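Local coordinates for putative translational inhibitor protein (Yersinia pestis, PDB 5V4D) that is of unknown function but belongs to the Rid (YjgF-like) family, so it may act as an enamine/imine deaminase, at residues L57-D61 with I93-Y97; N83-S87 with S107-V111; T70-I74 with Y97-I102. One frame throughout, in Å; residues are numbered along the deposited sequence. Where two conformers were deposited one is given.

Interaction 1 (L57-D61 with I93-Y97). With CA (calcium ion), chain H.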
ATOM      1  N   LEU A  57     -12.249   2.133  12.884  1.00 15.55           N
ATOM      2  CA  LEU A  57     -11.735   0.982  13.630  1.00 14.07           C
ATOM      3  C   LEU A  57     -12.855   0.003  13.946  1.00 14.94           C
ATOM      4  O   LEU A  57     -12.630  -1.210  13.958  1.00 16.28           O
ATOM      5  CB  LEU A  57     -11.025   1.463  14.906  1.00 14.13           C
ATOM      6  CG  LEU A  57      -9.798   2.278  14.539  1.00 14.04           C
ATOM      7  CD1 LEU A  57      -9.300   2.938  15.825  1.00 17.57           C
ATOM      8  CD2 LEU A  57      -8.725   1.424  13.903  1.00 18.57           C
ATOM      9  N   LYS A  58     -14.067   0.499  14.241  1.00 14.16           N
ATOM     10  CA  LYS A  58     -15.198  -0.414  14.452  1.00 14.44           C
ATOM     11  C   LYS A  58     -15.550  -1.164  13.177  1.00 15.15           C
ATOM     12  O   LYS A  58     -15.922  -2.354  13.232  1.00 16.82           O
ATOM     13  CB  LYS A  58     -16.432   0.356  14.967  1.00 17.33           C
ATOM     14  CG  LYS A  58     -16.330   0.821  16.437  1.00 22.92           C
ATOM     15  CD  LYS A  58     -16.241  -0.352  17.421  1.00 26.64           C
ATOM     16  CE  LYS A  58     -17.477  -1.252  17.389  1.00 41.19           C
ATOM     17  NZ  LYS A  58     -17.440  -2.398  18.411  1.00 44.84           N
ATOM     18  N   ASN A  59     -15.466  -0.488  12.022  1.00 14.30           N
ATOM     19  CA  ASN A  59     -15.748  -1.154  10.750  1.00 13.73           C
ATOM     20  C   ASN A  59     -14.721  -2.243  10.470  1.00 14.49           C
ATOM     21  O   ASN A  59     -15.077  -3.351  10.049  1.00 15.44           O
ATOM     22  CB  ASN A  59     -15.761  -0.124   9.600  1.00 14.05           C
ATOM     23  CG  ASN A  59     -16.927   0.842   9.697  1.00 15.29           C
ATOM     24  OD1 ASN A  59     -17.852   0.615  10.464  1.00 16.00           O
ATOM     25  ND2 ASN A  59     -16.897   1.911   8.899  1.00 16.96           N
ATOM     26  N   ILE A  60     -13.449  -1.953  10.722  1.00 14.14           N
ATOM     27  CA  ILE A  60     -12.407  -2.976  10.601  1.00 15.90           C
ATOM     28  C   ILE A  60     -12.693  -4.148  11.527  1.00 14.81           C
ATOM     29  O   ILE A  60     -12.606  -5.299  11.117  1.00 16.35           O
ATOM     30  CB  ILE A  60     -11.020  -2.378  10.900  1.00 15.38           C
ATOM     31  CG1 ILE A  60     -10.593  -1.429   9.770  1.00 13.90           C
ATOM     32  CG2 ILE A  60      -9.968  -3.509  11.164  1.00 15.24           C
ATOM     33  CD1 ILE A  60      -9.381  -0.497  10.161  1.00 15.46           C
ATOM     34  N   ASP A  61     -13.027  -3.872  12.784  1.00 13.43           N
ATOM     35  CA  ASP A  61     -13.292  -4.961  13.714  1.00 14.91           C
ATOM     36  C   ASP A  61     -14.399  -5.873  13.190  1.00 16.70           C
ATOM     37  O   ASP A  61     -14.299  -7.100  13.286  1.00 17.98           O
ATOM     38  CB  ASP A  61     -13.649  -4.375  15.084  1.00 14.59           C
ATOM     39  CG  ASP A  61     -13.462  -5.380  16.182  1.00 18.95           C
ATOM     40  OD1 ASP A  61     -12.289  -5.651  16.488  1.00 20.96           O
ATOM     41  OD2 ASP A  61     -14.475  -5.831  16.772  1.00 22.91           O
ATOM     42  N   ILE A  93      -6.451   7.229  19.401  1.00 14.70           N
ATOM     43  CA  ILE A  93      -7.559   6.265  19.401  1.00 14.00           C
ATOM     44  C   ILE A  93      -7.139   4.907  18.838  1.00 14.79           C
ATOM     45  O   ILE A  93      -7.585   3.846  19.296  1.00 16.85           O
ATOM     46  CB  ILE A  93      -8.723   6.879  18.608  1.00 17.21           C
ATOM     47  CG1 ILE A  93      -9.251   8.132  19.336  1.00 18.01           C
ATOM     48  CG2 ILE A  93      -9.857   5.822  18.331  1.00 19.15           C
ATOM     49  CD1 ILE A  93     -10.165   9.010  18.460  1.00 18.88           C
ATOM     50  N   TYR A  94      -6.346   4.933  17.772  1.00 15.64           N
ATOM     51  CA  TYR A  94      -5.811   3.704  17.210  1.00 13.82           C
ATOM     52  C   TYR A  94      -5.074   2.893  18.263  1.00 15.39           C
ATOM     53  O   TYR A  94      -5.198   1.661  18.321  1.00 16.45           O
ATOM     54  CB  TYR A  94      -4.903   4.102  16.051  1.00 14.49           C
ATOM     55  CG  TYR A  94      -4.182   3.045  15.256  1.00 12.90           C
ATOM     56  CD1 TYR A  94      -4.581   2.772  13.946  1.00 15.48           C
ATOM     57  CD2 TYR A  94      -3.027   2.432  15.758  1.00 19.14           C
ATOM     58  CE1 TYR A  94      -3.885   1.853  13.182  1.00 15.72           C
ATOM     59  CE2 TYR A  94      -2.338   1.512  15.000  1.00 18.58           C
ATOM     60  CZ  TYR A  94      -2.769   1.242  13.716  1.00 16.47           C
ATOM     61  OH  TYR A  94      -2.072   0.312  12.964  1.00 16.28           O
ATOM     62  N   ALA A  95      -4.315   3.570  19.126  1.00 14.07           N
ATOM     63  CA  ALA A  95      -3.602   2.875  20.191  1.00 14.23           C
ATOM     64  C   ALA A  95      -4.566   2.178  21.138  1.00 15.53           C
ATOM     65  O   ALA A  95      -4.292   1.067  21.588  1.00 17.97           O
ATOM     66  CB  ALA A  95      -2.742   3.884  20.966  1.00 13.93           C
ATOM     67  N   ASP A  96      -5.675   2.843  21.482  1.00 16.18           N
ATOM     68  CA  ASP A  96      -6.686   2.248  22.345  1.00 17.41           C
ATOM     69  C   ASP A  96      -7.166   0.935  21.758  1.00 15.41           C
ATOM     70  O   ASP A  96      -7.291  -0.075  22.467  1.00 17.88           O
ATOM     71  CB  ASP A  96      -7.876   3.187  22.521  1.00 19.50           C
ATOM     72  CG  ASP A  96      -7.519   4.549  23.135  1.00 21.19           C
ATOM     73  OD1 ASP A  96      -6.400   4.752  23.644  1.00 18.77           O
ATOM     74  OD2 ASP A  96      -8.447   5.407  23.079  1.00 23.12           O
ATOM     75  N   TYR A  97      -7.457   0.945  20.462  1.00 14.81           N
ATOM     76  CA  TYR A  97      -7.979  -0.244  19.792  1.00 16.56           C
ATOM     77  C   TYR A  97      -6.976  -1.381  19.849  1.00 17.05           C
ATOM     78  O   TYR A  97      -7.342  -2.548  20.075  1.00 18.08           O
ATOM     79  CB  TYR A  97      -8.288   0.106  18.320  1.00 14.68           C
ATOM     80  CG  TYR A  97      -8.838  -1.044  17.513  1.00 17.37           C
ATOM     81  CD1 TYR A  97     -10.117  -1.558  17.781  1.00 17.30           C
ATOM     82  CD2 TYR A  97      -8.083  -1.614  16.481  1.00 16.56           C
ATOM     83  CE1 TYR A  97     -10.630  -2.626  17.032  1.00 20.44           C
ATOM     84  CE2 TYR A  97      -8.582  -2.650  15.722  1.00 19.02           C
ATOM     85  CZ  TYR A  97      -9.860  -3.162  16.006  1.00 20.25           C
ATOM     86  OH  TYR A  97     -10.332  -4.227  15.256  1.00 17.78           O
TER
HETATM   87 CA    CA H 202      -5.322   6.853  23.866  1.00 18.38          CA
HETATM   88  O   HOH W   1      -7.495   7.831  23.667  1.00 25.08           O

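Interaction 2 (N83-S87 with S107-V111). With ACY (acetic acid), chain G.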
ATOM      1  N   ASN A  83      -4.983  15.246   6.439  1.00 14.63           N
ATOM      2  CA  ASN A  83      -4.255  16.328   7.104  1.00 13.49           C
ATOM      3  C   ASN A  83      -3.296  15.649   8.069  1.00 14.23           C
ATOM      4  O   ASN A  83      -3.737  15.024   9.044  1.00 16.13           O
ATOM      5  CB  ASN A  83      -5.211  17.255   7.842  1.00 17.52           C
ATOM      6  CG  ASN A  83      -4.495  18.421   8.526  1.00 22.56           C
ATOM      7  OD1 ASN A  83      -3.289  18.455   8.662  1.00 18.43           O
ATOM      8  ND2 ASN A  83      -5.282  19.396   8.965  1.00 31.08           N
ATOM      9  N   ILE A  84      -2.011  15.732   7.768  1.00 13.80           N
ATOM     10  CA  ILE A  84      -0.969  15.086   8.587  1.00 13.69           C
ATOM     11  C   ILE A  84      -1.024  15.572  10.025  1.00 14.87           C
ATOM     12  O   ILE A  84      -0.615  14.849  10.940  1.00 16.94           O
ATOM     13  CB  ILE A  84       0.425  15.319   7.936  1.00 15.81           C
ATOM     14  CG1 ILE A  84       1.467  14.331   8.435  1.00 16.09           C
ATOM     15  CG2 ILE A  84       0.986  16.710   8.192  1.00 16.07           C
ATOM     16  CD1 ILE A  84       1.189  12.889   7.965  1.00 17.60           C
ATOM     17  N   ASN A  85      -1.535  16.780  10.255  1.00 17.43           N
ATOM     18  CA  ASN A  85      -1.645  17.273  11.626  1.00 14.81           C
ATOM     19  C   ASN A  85      -2.737  16.583  12.425  1.00 17.05           C
ATOM     20  O   ASN A  85      -2.827  16.815  13.638  1.00 18.53           O
ATOM     21  CB  ASN A  85      -1.855  18.772  11.601  1.00 16.28           C
ATOM     22  CG  ASN A  85      -0.679  19.495  10.987  1.00 23.02           C
ATOM     23  OD1 ASN A  85       0.472  19.240  11.332  1.00 23.30           O
ATOM     24  ND2 ASN A  85      -0.965  20.371  10.036  1.00 27.53           N
ATOM     25  N   ASN A  86      -3.543  15.725  11.785  1.00 15.08           N
ATOM     26  CA  ASN A  86      -4.528  14.924  12.496  1.00 18.03           C
ATOM     27  C   ASN A  86      -3.923  13.614  12.987  1.00 14.36           C
ATOM     28  O   ASN A  86      -4.627  12.816  13.625  1.00 15.83           O
ATOM     29  CB  ASN A  86      -5.733  14.661  11.589  1.00 16.28           C
ATOM     30  CG  ASN A  86      -6.694  15.829  11.561  1.00 16.08           C
ATOM     31  OD1 ASN A  86      -6.720  16.653  12.487  1.00 20.95           O
ATOM     32  ND2 ASN A  86      -7.548  15.873  10.537  1.00 17.23           N
ATOM     33  N   SER A  87      -2.639  13.375  12.695  1.00 15.13           N
ATOM     34  CA  SER A  87      -2.017  12.081  13.011  1.00 14.58           C
ATOM     35  C   SER A  87      -2.092  11.771  14.493  1.00 15.13           C
ATOM     36  O   SER A  87      -2.362  10.624  14.868  1.00 17.10           O
ATOM     37  CB  SER A  87      -0.553  12.050  12.584  1.00 19.29           C
ATOM     38  OG  SER A  87      -0.439  12.114  11.173  1.00 25.90           O
ATOM     39  N   SER A 107       2.304   2.248   7.860  1.00 15.14           N
ATOM     40  CA  SER A 107       2.719   3.485   7.193  1.00 14.07           C
ATOM     41  C   SER A 107       1.591   4.497   7.302  1.00 14.89           C
ATOM     42  O   SER A 107       0.422   4.122   7.248  1.00 15.51           O
ATOM     43  CB  SER A 107       3.041   3.237   5.718  1.00 19.63           C
ATOM     44  OG  SER A 107       4.157   2.324   5.626  1.00 20.77           O
ATOM     45  N   THR A 108       1.951   5.787   7.338  1.00 15.35           N
ATOM     46  CA  THR A 108       1.003   6.894   7.423  1.00 14.51           C
ATOM     47  C   THR A 108       1.416   7.906   6.374  1.00 16.45           C
ATOM     48  O   THR A 108       2.587   8.302   6.330  1.00 18.60           O
ATOM     49  CB  THR A 108       1.029   7.576   8.804  1.00 15.52           C
ATOM     50  OG1 THR A 108       0.698   6.615   9.810  1.00 20.30           O
ATOM     51  CG2 THR A 108      -0.006   8.770   8.828  1.00 17.81           C
ATOM     52  N   VAL A 109       0.469   8.334   5.546  1.00 13.59           N
ATOM     53  CA  VAL A 109       0.751   9.353   4.529  1.00 12.70           C
ATOM     54  C   VAL A 109      -0.417  10.322   4.444  1.00 14.45           C
ATOM     55  O   VAL A 109      -1.562   9.957   4.715  1.00 15.44           O
ATOM     56  CB  VAL A 109       1.010   8.735   3.121  1.00 16.06           C
ATOM     57  CG1 VAL A 109       2.273   7.825   3.152  1.00 16.16           C
ATOM     58  CG2 VAL A 109      -0.186   7.960   2.584  1.00 18.97           C
ATOM     59  N   GLU A 110      -0.132  11.572   4.054  1.00 13.79           N
ATOM     60  CA  GLU A 110      -1.195  12.538   3.798  1.00 12.44           C
ATOM     61  C   GLU A 110      -1.646  12.453   2.344  1.00 15.22           C
ATOM     62  O   GLU A 110      -0.862  12.697   1.425  1.00 17.70           O
ATOM     63  CB  GLU A 110      -0.739  13.958   4.120  1.00 14.27           C
ATOM     64  CG  GLU A 110      -1.928  14.949   4.069  1.00 15.70           C
ATOM     65  CD  GLU A 110      -1.442  16.378   4.197  1.00 19.15           C
ATOM     66  OE1 GLU A 110      -1.319  16.900   5.324  1.00 18.68           O
ATOM     67  OE2 GLU A 110      -1.133  16.987   3.141  1.00 22.15           O
ATOM     68  N   VAL A 111      -2.896  12.123   2.143  1.00 14.55           N
ATOM     69  CA  VAL A 111      -3.505  12.086   0.813  1.00 14.83           C
ATOM     70  C   VAL A 111      -4.273  13.383   0.574  1.00 18.82           C
ATOM     71  O   VAL A 111      -4.574  14.155   1.502  1.00 16.41           O
ATOM     72  CB  VAL A 111      -4.443  10.880   0.666  1.00 16.41           C
ATOM     73  CG1 VAL A 111      -3.640   9.584   0.854  1.00 21.48           C
ATOM     74  CG2 VAL A 111      -5.574  10.936   1.687  1.00 19.68           C
TER
HETATM   75  C   ACY G 201       3.978   5.336  10.188  1.00 37.31           C
HETATM   76  O   ACY G 201       4.334   6.211   9.347  1.00 37.80           O
HETATM   77  OXT ACY G 201       2.806   5.156  10.633  1.00 26.73           O
HETATM   78  CH3 ACY G 201       5.046   4.388  10.687  1.00 26.76           C

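Interaction 3 (T70-I74 with Y97-I102)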
ATOM      1  N   THR A  70      -9.146 -11.736  14.685  1.00 18.95           N
ATOM      2  CA  THR A  70      -9.247 -10.626  15.630  1.00 18.58           C
ATOM      3  C   THR A  70      -8.136  -9.635  15.343  1.00 19.05           C
ATOM      4  O   THR A  70      -7.201  -9.922  14.596  1.00 18.98           O
ATOM      5  CB  THR A  70      -9.116 -11.046  17.091  1.00 22.45           C
ATOM      6  OG1 THR A  70      -7.821 -11.603  17.290  1.00 24.67           O
ATOM      7  CG2 THR A  70     -10.194 -12.063  17.532  1.00 22.13           C
ATOM      8  N   LYS A  71      -8.257  -8.463  15.983  1.00 15.47           N
ATOM      9  CA  LYS A  71      -7.274  -7.402  15.796  1.00 15.06           C
ATOM     10  C   LYS A  71      -5.878  -7.815  16.225  1.00 14.01           C
ATOM     11  O   LYS A  71      -4.910  -7.261  15.711  1.00 17.69           O
ATOM     12  CB  LYS A  71      -7.728  -6.148  16.547  1.00 18.73           C
ATOM     13  CG  LYS A  71      -7.766  -6.299  18.052  1.00 22.45           C
ATOM     14  CD  LYS A  71      -8.662  -5.198  18.655  1.00 23.57           C
ATOM     15  CE  LYS A  71      -8.734  -5.319  20.176  1.00 24.35           C
ATOM     16  NZ  LYS A  71      -9.489  -4.184  20.823  1.00 23.21           N
ATOM     17  N   ASP A  72      -5.763  -8.800  17.132  0.54 17.76           N
ATOM     18  CA  ASP A  72      -4.454  -9.299  17.543  0.54 16.58           C
ATOM     19  C   ASP A  72      -3.653  -9.874  16.380  0.54 16.80           C
ATOM     20  O   ASP A  72      -2.418  -9.915  16.455  0.54 18.42           O
ATOM     21  CB  ASP A  72      -4.616 -10.364  18.634  0.54 19.97           C
ATOM     22  CG  ASP A  72      -3.284 -10.814  19.216  0.54 30.83           C
ATOM     23  OD1 ASP A  72      -2.904 -12.000  19.033  0.54 37.07           O
ATOM     24  OD2 ASP A  72      -2.613  -9.968  19.841  0.54 25.55           O
ATOM     25  N   LYS A  73      -4.326 -10.299  15.308  1.00 16.76           N
ATOM     26  CA  LYS A  73      -3.688 -10.926  14.153  1.00 17.94           C
ATOM     27  C   LYS A  73      -3.330  -9.947  13.035  1.00 15.47           C
ATOM     28  O   LYS A  73      -2.758 -10.383  12.023  1.00 17.33           O
ATOM     29  CB  LYS A  73      -4.598 -12.005  13.552  1.00 19.18           C
ATOM     30  CG  LYS A  73      -4.929 -13.139  14.518  1.00 26.32           C
ATOM     31  CD  LYS A  73      -3.678 -13.714  15.095  1.00 32.85           C
ATOM     32  CE  LYS A  73      -4.027 -14.874  16.024  1.00 49.49           C
ATOM     33  NZ  LYS A  73      -4.733 -15.957  15.267  1.00 57.13           N
ATOM     34  N   ILE A  74      -3.604  -8.649  13.194  1.00 15.19           N
ATOM     35  CA  ILE A  74      -3.261  -7.684  12.151  1.00 15.70           C
ATOM     36  C   ILE A  74      -1.753  -7.544  12.097  1.00 16.18           C
ATOM     37  O   ILE A  74      -1.091  -7.378  13.124  1.00 17.53           O
ATOM     38  CB  ILE A  74      -3.965  -6.341  12.386  1.00 14.89           C
ATOM     39  CG1 ILE A  74      -5.469  -6.546  12.130  1.00 16.13           C
ATOM     40  CG2 ILE A  74      -3.404  -5.241  11.405  1.00 13.08           C
ATOM     41  CD1 ILE A  74      -6.341  -5.284  12.473  1.00 15.80           C
ATOM     42  N   TYR A  97      -7.457   0.945  20.462  1.00 14.81           N
ATOM     43  CA  TYR A  97      -7.979  -0.244  19.792  1.00 16.56           C
ATOM     44  C   TYR A  97      -6.976  -1.381  19.849  1.00 17.05           C
ATOM     45  O   TYR A  97      -7.342  -2.548  20.075  1.00 18.08           O
ATOM     46  CB  TYR A  97      -8.288   0.106  18.320  1.00 14.68           C
ATOM     47  CG  TYR A  97      -8.838  -1.044  17.513  1.00 17.37           C
ATOM     48  CD1 TYR A  97     -10.117  -1.558  17.781  1.00 17.30           C
ATOM     49  CD2 TYR A  97      -8.083  -1.614  16.481  1.00 16.56           C
ATOM     50  CE1 TYR A  97     -10.630  -2.626  17.032  1.00 20.44           C
ATOM     51  CE2 TYR A  97      -8.582  -2.650  15.722  1.00 19.02           C
ATOM     52  CZ  TYR A  97      -9.860  -3.162  16.006  1.00 20.25           C
ATOM     53  OH  TYR A  97     -10.332  -4.227  15.256  1.00 17.78           O
ATOM     54  N   PHE A  98      -5.690  -1.062  19.670  1.00 14.24           N
ATOM     55  CA  PHE A  98      -4.676  -2.110  19.608  1.00 18.22           C
ATOM     56  C   PHE A  98      -3.996  -2.390  20.947  1.00 18.34           C
ATOM     57  O   PHE A  98      -3.103  -3.241  21.000  1.00 18.77           O
ATOM     58  CB  PHE A  98      -3.615  -1.747  18.552  1.00 17.41           C
ATOM     59  CG  PHE A  98      -4.077  -2.005  17.150  1.00 14.50           C
ATOM     60  CD1 PHE A  98      -4.212  -3.318  16.698  1.00 17.00           C
ATOM     61  CD2 PHE A  98      -4.386  -0.969  16.300  1.00 17.29           C
ATOM     62  CE1 PHE A  98      -4.658  -3.598  15.391  1.00 15.23           C
ATOM     63  CE2 PHE A  98      -4.848  -1.202  15.006  1.00 16.69           C
ATOM     64  CZ  PHE A  98      -4.960  -2.533  14.530  1.00 16.14           C
ATOM     65  N   LYS A  99      -4.419  -1.745  22.033  1.00 18.67           N
ATOM     66  CA  LYS A  99      -3.748  -1.938  23.317  1.00 17.26           C
ATOM     67  C   LYS A  99      -3.704  -3.420  23.697  1.00 18.95           C
ATOM     68  O   LYS A  99      -4.688  -4.153  23.520  1.00 21.07           O
ATOM     69  CB  LYS A  99      -4.455  -1.133  24.409  1.00 20.21           C
ATOM     70  CG  LYS A  99      -3.742  -1.256  25.768  1.00 25.85           C
ATOM     71  CD  LYS A  99      -4.268  -0.322  26.841  1.00 35.84           C
ATOM     72  CE  LYS A  99      -3.405  -0.451  28.115  1.00 37.26           C
ATOM     73  NZ  LYS A  99      -3.612   0.652  29.097  1.00 42.22           N
ATOM     74  N   GLY A 100      -2.543  -3.860  24.168  1.00 21.01           N
ATOM     75  CA  GLY A 100      -2.357  -5.231  24.613  1.00 21.54           C
ATOM     76  C   GLY A 100      -1.997  -6.207  23.519  1.00 25.08           C
ATOM     77  O   GLY A 100      -1.746  -7.381  23.819  1.00 34.50           O
ATOM     78  N   THR A 101      -1.989  -5.779  22.268  1.00 17.21           N
ATOM     79  CA  THR A 101      -1.538  -6.605  21.159  1.00 16.41           C
ATOM     80  C   THR A 101      -0.150  -6.162  20.755  1.00 19.87           C
ATOM     81  O   THR A 101       0.297  -5.074  21.127  1.00 20.11           O
ATOM     82  CB  THR A 101      -2.476  -6.505  19.940  1.00 19.13           C
ATOM     83  OG1 THR A 101      -2.260  -5.264  19.253  1.00 20.29           O
ATOM     84  CG2 THR A 101      -3.953  -6.632  20.384  1.00 18.12           C
ATOM     85  N   ILE A 102       0.529  -7.024  19.985  1.00 19.43           N
ATOM     86  CA  ILE A 102       1.755  -6.623  19.298  1.00 20.68           C
ATOM     87  C   ILE A 102       1.377  -5.678  18.159  1.00 17.52           C
ATOM     88  O   ILE A 102       0.654  -6.052  17.224  1.00 18.82           O
ATOM     89  CB  ILE A 102       2.507  -7.839  18.759  1.00 20.00           C
ATOM     90  CG1 ILE A 102       2.951  -8.752  19.898  1.00 22.35           C
ATOM     91  CG2 ILE A 102       3.732  -7.347  17.993  1.00 21.42           C
ATOM     92  CD1 ILE A 102       3.681  -9.996  19.352  1.00 34.52           C
TER
HETATM   93  O   HOH W   2      -2.319  -6.299  16.498  1.00 17.50           O

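Interaction 1 (L57-D61 with I93-Y97)
Helices packed on one face of a sheet are joined by their side chains, and between the segments Leu57-Asp61 and Ile93-Tyr97 an apolar leucine and one hydrogen bond do this. Their local axes run nearly alongside each other, in the same sense, at 28° and 11.6 Å; at that spacing long side chains must bridge the gap.

The apolar part centres on Leu57. Its CD1 lies 3.9 Å from Ile93 CG2, 3.8 Å from Tyr94 CA and 3.9 Å from Tyr97 CB, so one methyl fits among three residues of a single helical turn. Leu57 CB, in turn, sits over a face of the Tyr97 ring, and these two residues bury about 100 Å² each.

The polar part is one hydrogen bond, from Tyr97 OH to Asp61 OD1 at 2.7 Å. With chi1 at 180°, the tyrosine reaches along the other helix, from Leu57 to the carboxylate one turn on.

Metal binding occupies another side of the second helix: Asp96 OD1 binds calcium at 2.4 Å, and the backbone oxygen of Asp92 is a further ligand.

Helices 49-66 and 87-98 thus lie side by side on one face of the sheet, in the alpha-beta fold of the YjgF-like (Rid) family. Ile60 packs down onto Ile122 and Val124 of strand 120-127, while Tyr94 touches Ile122 and hydrogen-bonds Thr77 of strand 74-81.

Interaction 2 (N83-S87 with S107-V111)
How the outermost strand of the sheet within the chain can hold the loop leading into a helix is seen where Ser107-Val111 meets Asn83-Ser87. Along the strand, side chains alternate, and the contact uses every second one. Thr108 comes first: its CG2 is 4.4 Å from Ile84 CD1 and 4.1 Å from Ser87 OG, a loose approach, while its OG1 donates to OXT of an acetic acid molecule at 2.7 Å. That molecule, probably from the crystallisation liquor, also binds Arg106. Val109 points away, onto Phe80 of strand 74-81. Glu110 turns back toward the loop and makes the one hydrogen bond between the segments: OE1 accepts from Ile84 N at 2.8 Å, with an almost straight N-H...O angle of 169°. Its backbone hydrogen-bonds the second subunit. Val111, beyond the strand, faces away.

The loop has hydrogen bonds of its own: Asn83 OD1 accepts from Asn85 N at 2.9 Å in an Asx turn, and Ser87 OG donates to Ile84 O at 2.8 Å, within the turn around the 3-10 segment 84-86. Chemically, the polar part of the contact depends on one carboxylate, whose OE1 takes the Ile84 amide and whose OE2 pairs with Ser112 OG of the second subunit.

Interaction 3 (T70-I74 with Y97-I102)
A lysine can serve one contact along its entire length, and Lys71 demonstrates it, with 100 Å² buried where Thr70-Ile74 packs against Tyr97-Ile102. Its methylene chain, extended beyond CB, lies across the Tyr97 ring: CD stands 3.7 Å from the ring centroid, 18° off the normal, a CH-pi contact over the face. Lys71 NZ donates a hydrogen bond to Tyr97 O at 2.8 Å and lies 4.6 Å from the Tyr97 ring centroid in an off-centre cation-pi arrangement.

Tyr97, with 61 Å² buried, is therefore gripped at its ring and its carbonyl by the same residue. Its hydroxyl is engaged elsewhere, with Asp61 of helix 49-66. Beside it, Phe98 offers its ring edge to Lys71 O, 3.7 Å from CE1, and to Ile74, whose CD1 is 3.7 Å from Phe98 CZ.

Thr101 (51 Å²) is the third large contributor. It ends a type II beta turn begun at Phe98, and its OG1 donates to Phe98 O at 2.8 Å. Thr101 CB rests 3.5 Å from Asp72 OD2, and a water donates to both Thr101 OG1 and Lys71 O, 2.9 Å from each.

The contact joins the connection between helix 49-66 and strand 74-81 to the turn after helix 87-98, and Lys4 of the second subunit hydrogen-bonds the carbonyls of Asp72, Ile74 and Ile102. The chemistry is that of a 3-10 segment fitted against a type II turn: the backbone carbonyl of Tyr97, in the last part of helix 87-98, receives a lysine cation, a water spans polar groups, and apolar contact comes from the Phe98-Ile74 pair and from the methylenes of Lys71.

Helix 87-98 ties the set together. Interactions 1 and 3 share its Tyr97, have centres about 9 Å apart and touch directly, Ile60 CG2 lying 4.2 Å from Ile74 CD1. Interaction 2 holds the loop that leads into this helix; its centre is about 17 Å from that of interaction 1 and 21 Å from that of interaction 3, without touching either. Along the chain the segments run 57-61, 70-74, 83-87, 93-97, 97-102 and 107-111, so that every pair of contacts interleaves. The helix is met in the loop before it, along its C-terminal half and in the turn after it, between strands 74-81 and 105-110, a beta-alpha-beta crossover, and all three contacts also touch the second subunit.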